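Local coordinates for surface glycoprotein (PDB 5KLH) that forms the bilobed ectodomain of a procyclic-stage Trypanosoma brucei transmembrane surface antigen and may act as a sensor, at residues A[55-65]-A[196-207]; A[80-88]-A[169-177]. All coordinates share one frame; numbering follows the deposited sequence.

Contact 1 (A[55-65]-A[196-207])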
loop_
_atom_site.group_PDB
_atom_site.type_symbol
_atom_site.label_atom_id
_atom_site.label_comp_id
_atom_site.label_asym_id
_atom_site.label_seq_id
_atom_site.Cartn_x
_atom_site.Cartn_y
_atom_site.Cartn_z
ATOM N N SER A 55 -17.391 1.618 -4.053
ATOM C CA SER A 55 -16.026 2.124 -4.141
ATOM C C SER A 55 -15.863 2.535 -5.588
ATOM O O SER A 55 -16.347 1.837 -6.481
ATOM C CB SER A 55 -15.005 1.054 -3.728
ATOM O OG SER A 55 -13.668 1.435 -4.043
ATOM N N VAL A 56 -15.215 3.670 -5.825
ATOM C CA VAL A 56 -15.127 4.201 -7.172
ATOM C C VAL A 56 -13.706 4.676 -7.433
ATOM O O VAL A 56 -13.137 5.406 -6.622
ATOM C CB VAL A 56 -16.107 5.376 -7.391
ATOM C CG1 VAL A 56 -15.959 5.915 -8.803
ATOM C CG2 VAL A 56 -17.536 4.930 -7.150
ATOM N N TYR A 57 -13.117 4.241 -8.541
ATOM C CA TYR A 57 -11.782 4.701 -8.905
ATOM C C TYR A 57 -11.722 4.913 -10.413
ATOM O O TYR A 57 -12.600 4.467 -11.145
ATOM C CB TYR A 57 -10.717 3.697 -8.442
ATOM C CG TYR A 57 -10.897 2.293 -8.973
ATOM C CD1 TYR A 57 -11.685 1.374 -8.295
ATOM C CD2 TYR A 57 -10.257 1.880 -10.135
ATOM C CE1 TYR A 57 -11.853 0.086 -8.777
ATOM C CE2 TYR A 57 -10.415 0.599 -10.618
ATOM C CZ TYR A 57 -11.216 -0.291 -9.932
ATOM O OH TYR A 57 -11.371 -1.567 -10.409
ATOM N N THR A 58 -10.706 5.607 -10.889
ATOM C CA THR A 58 -10.485 5.652 -12.326
ATOM C C THR A 58 -9.158 4.952 -12.631
ATOM O O THR A 58 -8.226 4.985 -11.813
ATOM C CB THR A 58 -10.529 7.092 -12.855
ATOM O OG1 THR A 58 -10.595 7.073 -14.280
ATOM C CG2 THR A 58 -9.300 7.891 -12.419
ATOM N N GLU A 59 -9.092 4.264 -13.772
ATOM C CA GLU A 59 -7.971 3.356 -14.034
ATOM C C GLU A 59 -7.571 3.287 -15.491
ATOM O O GLU A 59 -8.381 3.529 -16.381
ATOM C CB GLU A 59 -8.299 1.932 -13.552
ATOM C CG GLU A 59 -9.478 1.259 -14.279
ATOM C CD GLU A 59 -9.094 0.592 -15.599
ATOM O OE1 GLU A 59 -10.008 0.316 -16.413
ATOM O OE2 GLU A 59 -7.890 0.326 -15.822
ATOM N N ALA A 60 -6.314 2.928 -15.719
ATOM C CA ALA A 60 -5.854 2.581 -17.041
ATOM C C ALA A 60 -4.674 1.643 -16.885
ATOM O O ALA A 60 -3.979 1.680 -15.864
ATOM C CB ALA A 60 -5.475 3.841 -17.839
ATOM N N THR A 61 -4.471 0.789 -17.882
ATOM C CA THR A 61 -3.298 -0.079 -17.928
ATOM C C THR A 61 -2.222 0.616 -18.748
ATOM O O THR A 61 -2.429 0.922 -19.924
ATOM C CB THR A 61 -3.635 -1.444 -18.537
ATOM O OG1 THR A 61 -4.619 -2.085 -17.722
ATOM C CG2 THR A 61 -2.398 -2.330 -18.601
ATOM N N VAL A 62 -1.092 0.909 -18.110
ATOM C CA VAL A 62 -0.011 1.630 -18.756
ATOM C C VAL A 62 1.084 0.666 -19.167
ATOM O O VAL A 62 1.606 -0.063 -18.338
ATOM C CB VAL A 62 0.577 2.708 -17.821
ATOM C CG1 VAL A 62 1.707 3.427 -18.504
ATOM C CG2 VAL A 62 -0.515 3.696 -17.416
ATOM N N PRO A 63 1.431 0.641 -20.460
ATOM C CA PRO A 63 2.525 -0.261 -20.830
ATOM C C PRO A 63 3.846 0.205 -20.232
ATOM O O PRO A 63 4.065 1.403 -20.108
ATOM C CB PRO A 63 2.543 -0.175 -22.361
ATOM C CG PRO A 63 1.951 1.183 -22.663
ATOM C CD PRO A 63 0.910 1.406 -21.606
ATOM N N VAL A 64 4.715 -0.723 -19.857
ATOM C CA VAL A 64 6.021 -0.323 -19.349
ATOM C C VAL A 64 6.851 0.311 -20.476
ATOM O O VAL A 64 7.481 1.364 -20.298
ATOM C CB VAL A 64 6.751 -1.524 -18.722
ATOM C CG1 VAL A 64 8.222 -1.237 -18.524
ATOM C CG2 VAL A 64 6.103 -1.870 -17.395
ATOM N N SER A 65 6.824 -0.322 -21.643
ATOM C CA SER A 65 7.539 0.201 -22.813
ATOM C C SER A 65 7.052 1.594 -23.203
ATOM O O SER A 65 5.854 1.817 -23.430
ATOM C CB SER A 65 7.393 -0.755 -23.999
ATOM O OG SER A 65 8.231 -0.348 -25.067
ATOM N N ASP A 196 5.011 -6.461 -18.147
ATOM C CA ASP A 196 5.136 -5.618 -19.344
ATOM C C ASP A 196 4.134 -4.461 -19.302
ATOM O O ASP A 196 4.156 -3.571 -20.152
ATOM C CB ASP A 196 4.973 -6.429 -20.634
ATOM C CG ASP A 196 3.627 -7.128 -20.733
ATOM O OD1 ASP A 196 2.769 -6.918 -19.854
ATOM O OD2 ASP A 196 3.424 -7.892 -21.706
ATOM N N LYS A 197 3.273 -4.470 -18.295
ATOM C CA LYS A 197 2.330 -3.369 -18.106
ATOM C C LYS A 197 1.911 -3.267 -16.648
ATOM O O LYS A 197 2.012 -4.231 -15.896
ATOM C CB LYS A 197 1.108 -3.552 -19.005
ATOM C CG LYS A 197 0.432 -4.918 -18.871
ATOM C CD LYS A 197 -0.582 -5.136 -19.998
ATOM C CE LYS A 197 -1.060 -6.573 -20.060
ATOM N NZ LYS A 197 0.061 -7.496 -20.371
ATOM N N VAL A 198 1.452 -2.074 -16.258
ATOM C CA VAL A 198 1.051 -1.800 -14.889
ATOM C C VAL A 198 -0.347 -1.204 -14.850
ATOM O O VAL A 198 -0.610 -0.227 -15.549
ATOM C CB VAL A 198 2.044 -0.810 -14.199
ATOM C CG1 VAL A 198 1.505 -0.356 -12.868
ATOM C CG2 VAL A 198 3.402 -1.479 -14.036
ATOM N N GLN A 199 -1.240 -1.791 -14.054
ATOM C CA GLN A 199 -2.557 -1.204 -13.835
ATOM C C GLN A 199 -2.469 -0.060 -12.837
ATOM O O GLN A 199 -1.993 -0.252 -11.719
ATOM C CB GLN A 199 -3.550 -2.256 -13.327
ATOM C CG GLN A 199 -3.847 -3.366 -14.326
ATOM C CD GLN A 199 -4.883 -4.351 -13.814
ATOM O OE1 GLN A 199 -4.632 -5.556 -13.749
ATOM N NE2 GLN A 199 -6.062 -3.844 -13.461
ATOM N N VAL A 200 -2.947 1.115 -13.236
ATOM C CA VAL A 200 -2.930 2.290 -12.379
ATOM C C VAL A 200 -4.353 2.591 -11.949
ATOM O O VAL A 200 -5.246 2.675 -12.800
ATOM C CB VAL A 200 -2.342 3.510 -13.094
ATOM C CG1 VAL A 200 -2.303 4.697 -12.135
ATOM C CG2 VAL A 200 -0.957 3.190 -13.620
ATOM N N GLN A 201 -4.570 2.705 -10.637
ATOM C CA GLN A 201 -5.881 3.047 -10.095
ATOM C C GLN A 201 -5.810 4.296 -9.228
ATOM O O GLN A 201 -5.000 4.374 -8.291
ATOM C CB GLN A 201 -6.453 1.874 -9.271
ATOM C CG GLN A 201 -6.580 0.578 -10.077
ATOM C CD GLN A 201 -7.143 -0.586 -9.275
ATOM O OE1 GLN A 201 -7.543 -0.430 -8.123
ATOM N NE2 GLN A 201 -7.180 -1.766 -9.894
ATOM N N LEU A 202 -6.665 5.271 -9.526
ATOM C CA LEU A 202 -6.704 6.505 -8.738
ATOM C C LEU A 202 -7.990 6.550 -7.914
ATOM O O LEU A 202 -9.095 6.506 -8.465
ATOM C CB LEU A 202 -6.589 7.741 -9.647
ATOM C CG LEU A 202 -6.739 9.106 -8.972
ATOM C CD1 LEU A 202 -5.530 9.416 -8.103
ATOM C CD2 LEU A 202 -6.974 10.222 -9.985
ATOM N N TYR A 203 -7.825 6.584 -6.591
ATOM C CA TYR A 203 -8.920 6.700 -5.626
ATOM C C TYR A 203 -9.022 8.098 -5.067
ATOM O O TYR A 203 -8.040 8.870 -5.086
ATOM C CB TYR A 203 -8.718 5.735 -4.451
ATOM C CG TYR A 203 -8.896 4.293 -4.825
ATOM C CD1 TYR A 203 -7.860 3.583 -5.400
ATOM C CD2 TYR A 203 -10.109 3.643 -4.610
ATOM C CE1 TYR A 203 -8.029 2.243 -5.767
ATOM C CE2 TYR A 203 -10.286 2.320 -4.966
ATOM C CZ TYR A 203 -9.240 1.627 -5.548
ATOM O OH TYR A 203 -9.402 0.300 -5.914
ATOM N N SER A 204 -10.185 8.420 -4.511
ATOM C CA SER A 204 -10.287 9.608 -3.671
ATOM C C SER A 204 -10.012 9.199 -2.224
ATOM O O SER A 204 -10.241 8.047 -1.851
ATOM C CB SER A 204 -11.659 10.285 -3.808
ATOM O OG SER A 204 -12.698 9.492 -3.252
ATOM N N GLU A 205 -9.484 10.134 -1.435
ATOM C CA GLU A 205 -9.148 9.884 -0.037
ATOM C C GLU A 205 -10.282 9.286 0.772
ATOM O O GLU A 205 -10.047 8.462 1.648
ATOM C CB GLU A 205 -8.702 11.181 0.665
ATOM C CG GLU A 205 -7.288 11.576 0.425
ATOM C CD GLU A 205 -6.842 12.697 1.351
ATOM O OE1 GLU A 205 -7.699 13.507 1.801
ATOM O OE2 GLU A 205 -5.629 12.790 1.595
ATOM N N GLY A 206 -11.507 9.741 0.525
ATOM C CA GLY A 206 -12.626 9.258 1.317
ATOM C C GLY A 206 -13.242 7.957 0.828
ATOM O O GLY A 206 -14.296 7.547 1.329
ATOM N N ASP A 207 -12.601 7.287 -0.129
ATOM C CA ASP A 207 -13.178 6.034 -0.640
ATOM C C ASP A 207 -13.263 4.963 0.432
ATOM O O ASP A 207 -12.356 4.820 1.240
ATOM C CB ASP A 207 -12.368 5.494 -1.814
ATOM C CG ASP A 207 -13.148 4.490 -2.618
ATOM O OD1 ASP A 207 -13.839 4.935 -3.553
ATOM O OD2 ASP A 207 -13.058 3.268 -2.322
HETATM O O HOH W 1 -12.696 7.058 -4.658
HETATM O O HOH W 2 5.695 -2.897 -22.193
#
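The Y57 ring carries the carboxamide of Q201 on one face, with OE1 of Q201 over its centre and the ring and amide planes 14° apart; CB of E59 lies at its edge. On the Y203 ring, CB of Y57 sits over one face, 3.7 Å from the centroid in a CH-pi contact, while OG of S55 and CG of D207 meet the rim; the ring also stacks with F209 of helix 208-215. The two tyrosines lie side by side and point the same way; with CG of Y57 between its backbone N and carbonyl carbon (chi1 57°), CD1 of Y57 comes 3.5 Å from OH of Y203. The Y203 hydroxyl donates to OE1 of Q201 at 3.0 Å, a bond that helps hold the amide over Y57. At one end the D207 carboxylate holds S55 and V56 on its syn sides: OD2 accepts from OG of S55 (also bonded to NE2 of Q43) at 2.6 Å, OD1 from N of V56 in a bond straight to 174°. D207 is also the N-cap of that helix, its OD2 taking N of F209. Antiparallel backbone bonds join T58 to L202, A60 to V200 and V62 to V198; diagonally across the ladder, CG2 of V62 touches CG2 of V200 (3.9 Å) on the face of T58, A60 and L202. OG1 of T58 reaches O of W29, and E59 is salt-bridged to R41. Strand 51-63 is flanked by strand 36-47, strand 197-204 by strand 145-164, and F33 of strand 31-33 packs against the T58-L202 face.

Contact 2 (A[80-88]-A[169-177])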
loop_
_atom_site.group_PDB
_atom_site.type_symbol
_atom_site.label_atom_id
_atom_site.label_comp_id
_atom_site.label_asym_id
_atom_site.label_seq_id
_atom_site.Cartn_x
_atom_site.Cartn_y
_atom_site.Cartn_z
ATOM N N ASN A 80 -9.622 14.682 -15.336
ATOM C CA ASN A 80 -10.565 15.782 -15.163
ATOM C C ASN A 80 -10.858 16.012 -13.680
ATOM O O ASN A 80 -11.188 15.069 -12.960
ATOM C CB ASN A 80 -11.850 15.469 -15.947
ATOM C CG ASN A 80 -12.853 16.595 -15.912
ATOM O OD1 ASN A 80 -12.514 17.755 -16.154
ATOM N ND2 ASN A 80 -14.105 16.259 -15.614
ATOM N N THR A 81 -10.691 17.268 -13.249
ATOM C CA THR A 81 -10.916 17.778 -11.888
ATOM C C THR A 81 -9.794 17.428 -10.899
ATOM O O THR A 81 -9.846 17.845 -9.751
ATOM C CB THR A 81 -12.299 17.315 -11.265
ATOM O OG1 THR A 81 -12.250 15.944 -10.838
ATOM C CG2 THR A 81 -13.453 17.523 -12.245
ATOM N N VAL A 82 -8.770 16.705 -11.350
ATOM C CA VAL A 82 -7.611 16.428 -10.502
ATOM C C VAL A 82 -6.394 17.218 -10.989
ATOM O O VAL A 82 -5.967 17.054 -12.134
ATOM C CB VAL A 82 -7.274 14.901 -10.491
ATOM C CG1 VAL A 82 -6.133 14.610 -9.529
ATOM C CG2 VAL A 82 -8.500 14.092 -10.097
ATOM N N ALA A 83 -5.844 18.092 -10.146
ATOM C CA ALA A 83 -4.632 18.819 -10.534
ATOM C C ALA A 83 -3.574 17.834 -11.016
ATOM O O ALA A 83 -3.242 16.900 -10.297
ATOM C CB ALA A 83 -4.087 19.640 -9.377
ATOM N N PRO A 84 -3.056 18.030 -12.241
ATOM C CA PRO A 84 -2.121 17.036 -12.772
ATOM C C PRO A 84 -0.923 16.786 -11.861
ATOM O O PRO A 84 -0.415 17.699 -11.190
ATOM C CB PRO A 84 -1.673 17.652 -14.098
ATOM C CG PRO A 84 -2.827 18.521 -14.501
ATOM C CD PRO A 84 -3.370 19.078 -13.228
ATOM N N PHE A 85 -0.485 15.532 -11.837
ATOM C CA PHE A 85 0.721 15.179 -11.116
ATOM C C PHE A 85 1.341 13.947 -11.719
ATOM O O PHE A 85 0.673 13.193 -12.444
ATOM C CB PHE A 85 0.446 14.988 -9.609
ATOM C CG PHE A 85 -0.398 13.792 -9.264
ATOM C CD1 PHE A 85 -1.780 13.867 -9.308
ATOM C CD2 PHE A 85 0.191 12.613 -8.835
ATOM C CE1 PHE A 85 -2.568 12.771 -8.964
ATOM C CE2 PHE A 85 -0.591 11.514 -8.487
ATOM C CZ PHE A 85 -1.963 11.593 -8.555
ATOM N N THR A 86 2.625 13.759 -11.431
ATOM C CA THR A 86 3.353 12.578 -11.872
ATOM C C THR A 86 3.744 11.711 -10.684
ATOM O O THR A 86 4.178 12.215 -9.650
ATOM C CB THR A 86 4.628 12.961 -12.655
ATOM O OG1 THR A 86 4.261 13.686 -13.834
ATOM C CG2 THR A 86 5.418 11.717 -13.074
ATOM N N ARG A 87 3.588 10.404 -10.838
ATOM C CA ARG A 87 4.209 9.469 -9.915
ATOM C C ARG A 87 5.222 8.646 -10.670
ATOM O O ARG A 87 4.893 8.035 -11.702
ATOM C CB ARG A 87 3.183 8.547 -9.252
ATOM C CG ARG A 87 3.832 7.431 -8.435
ATOM C CD ARG A 87 4.402 7.970 -7.122
ATOM N NE ARG A 87 3.329 8.460 -6.265
ATOM C CZ ARG A 87 2.670 7.704 -5.384
ATOM N NH1 ARG A 87 2.992 6.422 -5.213
ATOM N NH2 ARG A 87 1.690 8.235 -4.665
ATOM N N ARG A 88 6.451 8.654 -10.164
ATOM C CA ARG A 88 7.457 7.672 -10.546
ATOM C C ARG A 88 7.512 6.571 -9.503
ATOM O O ARG A 88 7.566 6.853 -8.314
ATOM C CB ARG A 88 8.823 8.338 -10.688
ATOM C CG ARG A 88 8.997 9.061 -12.000
ATOM C CD ARG A 88 10.310 9.834 -12.034
ATOM N NE ARG A 88 10.628 10.236 -13.402
ATOM C CZ ARG A 88 10.032 11.235 -14.035
ATOM N NH1 ARG A 88 9.095 11.936 -13.425
ATOM N NH2 ARG A 88 10.382 11.540 -15.281
ATOM N N GLU A 169 -12.420 20.655 -6.389
ATOM C CA GLU A 169 -11.631 19.772 -7.231
ATOM C C GLU A 169 -10.665 18.968 -6.361
ATOM O O GLU A 169 -10.876 18.850 -5.143
ATOM C CB GLU A 169 -10.928 20.585 -8.322
ATOM C CG GLU A 169 -11.966 21.269 -9.226
ATOM C CD GLU A 169 -11.454 21.607 -10.618
ATOM O OE1 GLU A 169 -10.360 22.196 -10.724
ATOM O OE2 GLU A 169 -12.170 21.290 -11.599
ATOM N N TYR A 170 -9.649 18.378 -6.987
ATOM C CA TYR A 170 -8.761 17.427 -6.312
ATOM C C TYR A 170 -7.290 17.670 -6.654
ATOM O O TYR A 170 -6.978 18.335 -7.645
ATOM C CB TYR A 170 -9.141 15.982 -6.686
ATOM C CG TYR A 170 -10.563 15.609 -6.343
ATOM C CD1 TYR A 170 -11.603 15.897 -7.218
ATOM C CD2 TYR A 170 -10.864 14.977 -5.144
ATOM C CE1 TYR A 170 -12.899 15.570 -6.910
ATOM C CE2 TYR A 170 -12.160 14.641 -4.824
ATOM C CZ TYR A 170 -13.174 14.941 -5.714
ATOM O OH TYR A 170 -14.475 14.617 -5.416
ATOM N N ARG A 171 -6.401 17.135 -5.810
ATOM C CA ARG A 171 -4.951 17.214 -6.003
ATOM C C ARG A 171 -4.367 15.962 -5.373
ATOM O O ARG A 171 -5.071 15.291 -4.613
ATOM C CB ARG A 171 -4.373 18.474 -5.356
ATOM C CG ARG A 171 -4.578 18.479 -3.858
ATOM C CD ARG A 171 -4.148 19.787 -3.238
ATOM N NE ARG A 171 -4.813 19.961 -1.954
ATOM C CZ ARG A 171 -4.916 21.120 -1.316
ATOM N NH1 ARG A 171 -4.391 22.219 -1.838
ATOM N NH2 ARG A 171 -5.550 21.174 -0.156
ATOM N N GLU A 172 -3.109 15.625 -5.664
ATOM C CA GLU A 172 -2.579 14.411 -5.052
ATOM C C GLU A 172 -2.616 14.519 -3.541
ATOM O O GLU A 172 -2.255 15.565 -2.964
ATOM C CB GLU A 172 -1.148 14.076 -5.485
ATOM C CG GLU A 172 -0.797 12.653 -4.988
ATOM C CD GLU A 172 0.601 12.143 -5.299
ATOM O OE1 GLU A 172 1.488 12.920 -5.728
ATOM O OE2 GLU A 172 0.808 10.926 -5.075
ATOM N N SER A 173 -3.073 13.441 -2.914
ATOM C CA SER A 173 -3.081 13.334 -1.463
ATOM C C SER A 173 -1.692 13.538 -0.882
ATOM O O SER A 173 -0.683 13.064 -1.429
ATOM C CB SER A 173 -3.642 11.977 -1.024
ATOM O OG SER A 173 -3.654 11.866 0.387
ATOM N N THR A 174 -1.667 14.264 0.228
ATOM C CA THR A 174 -0.497 14.431 1.067
ATOM C C THR A 174 -0.298 13.223 1.973
ATOM O O THR A 174 0.815 12.717 2.130
ATOM C CB THR A 174 -0.630 15.693 1.942
ATOM O OG1 THR A 174 -0.751 16.843 1.099
ATOM C CG2 THR A 174 0.572 15.843 2.838
ATOM N N GLN A 175 -1.389 12.744 2.556
ATOM C CA GLN A 175 -1.294 11.724 3.585
ATOM C C GLN A 175 -1.205 10.315 2.993
ATOM O O GLN A 175 -0.502 9.446 3.518
ATOM C CB GLN A 175 -2.488 11.819 4.527
ATOM C CG GLN A 175 -2.312 11.007 5.795
ATOM C CD GLN A 175 -1.053 11.406 6.537
ATOM O OE1 GLN A 175 -0.929 12.534 6.986
ATOM N NE2 GLN A 175 -0.094 10.483 6.640
ATOM N N TYR A 176 -1.903 10.077 1.896
ATOM C CA TYR A 176 -1.916 8.729 1.331
ATOM C C TYR A 176 -1.092 8.657 0.062
ATOM O O TYR A 176 -1.470 9.245 -0.955
ATOM C CB TYR A 176 -3.355 8.287 1.046
ATOM C CG TYR A 176 -4.216 8.150 2.278
ATOM C CD1 TYR A 176 -4.946 9.232 2.769
ATOM C CD2 TYR A 176 -4.291 6.944 2.958
ATOM C CE1 TYR A 176 -5.724 9.097 3.903
ATOM C CE2 TYR A 176 -5.065 6.809 4.092
ATOM C CZ TYR A 176 -5.781 7.884 4.548
ATOM O OH TYR A 176 -6.549 7.762 5.675
ATOM N N GLN A 177 0.029 7.934 0.108
ATOM C CA GLN A 177 0.871 7.763 -1.069
ATOM C C GLN A 177 0.475 6.481 -1.792
ATOM O O GLN A 177 0.982 6.179 -2.864
ATOM C CB GLN A 177 2.355 7.737 -0.691
ATOM C CG GLN A 177 2.953 9.113 -0.310
ATOM C CD GLN A 177 3.187 9.265 1.186
ATOM O OE1 GLN A 177 2.691 8.475 1.985
ATOM N NE2 GLN A 177 3.955 10.279 1.568
HETATM O O HOH W 3 -2.206 17.095 -7.780
HETATM O O HOH W 4 3.407 11.214 -7.070
#
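Two backbone bonds tie the T81-A83 and Y170 chains, N of Y170 to O of T81 and N of A83 to O of Y170, both 2.8 Å, making a single beta bridge at V82 and Y170. Beside it CG2 of V82 touches CB of Y170 at 4.0 Å, and OG1 of T81 lies alongside CD1 of the tyrosine ring, whose edge faces O of T81. Beyond the bridge the chains part, and water 3 spans O of A83 and N of E172. Short strand 170-172 pairs antiparallel with strand 145-164 and, through this one bridge, also meets the connection from strand 72-79 to strand 85-100. Where the chains diverge, E172 crosses the F85 ring at about a right angle, CB 3.7 Å from the ring centroid and 4° off its normal, its carboxylate nearly parallel to the ring. With CG anti to the E172 backbone N (chi1 -170°) and the chain extended, the carboxylate passes over the phenyl face to R87, whose guanidinium is held in its plane by bonds from all three nitrogens. NH2 of R87 donates a nearly straight hydrogen bond (173°), part of a salt bridge, to OE2 of E172 at 2.9 Å. NH1 and NH2 also converge on the backbone O of Q177, at 3.1 and 2.8 Å, while NE donates to water 4, which in turn donates to O of T86 and OE1 of E172.

In the fold
Contact 2 is nested along the chain inside the loop closed by contact 1: residues 80-88 and 169-177 both fall between 55-65 and 196-207. The two centres lie about 12 Å apart, on the same side of the chain's centre, and both contacts reach the same curled mixed sheet, with the long strand 145-164 pairing to strands of each. They touch directly: L202 of contact 1 packs on V82 and F85 of contact 2, and E205 probably bonds to the S173 hydroxyl. Contact 1 thus joins strand 51-63 to strand 197-204, and the intervening residues include strands 85-100 and 145-164, which probably run out toward the other lobe.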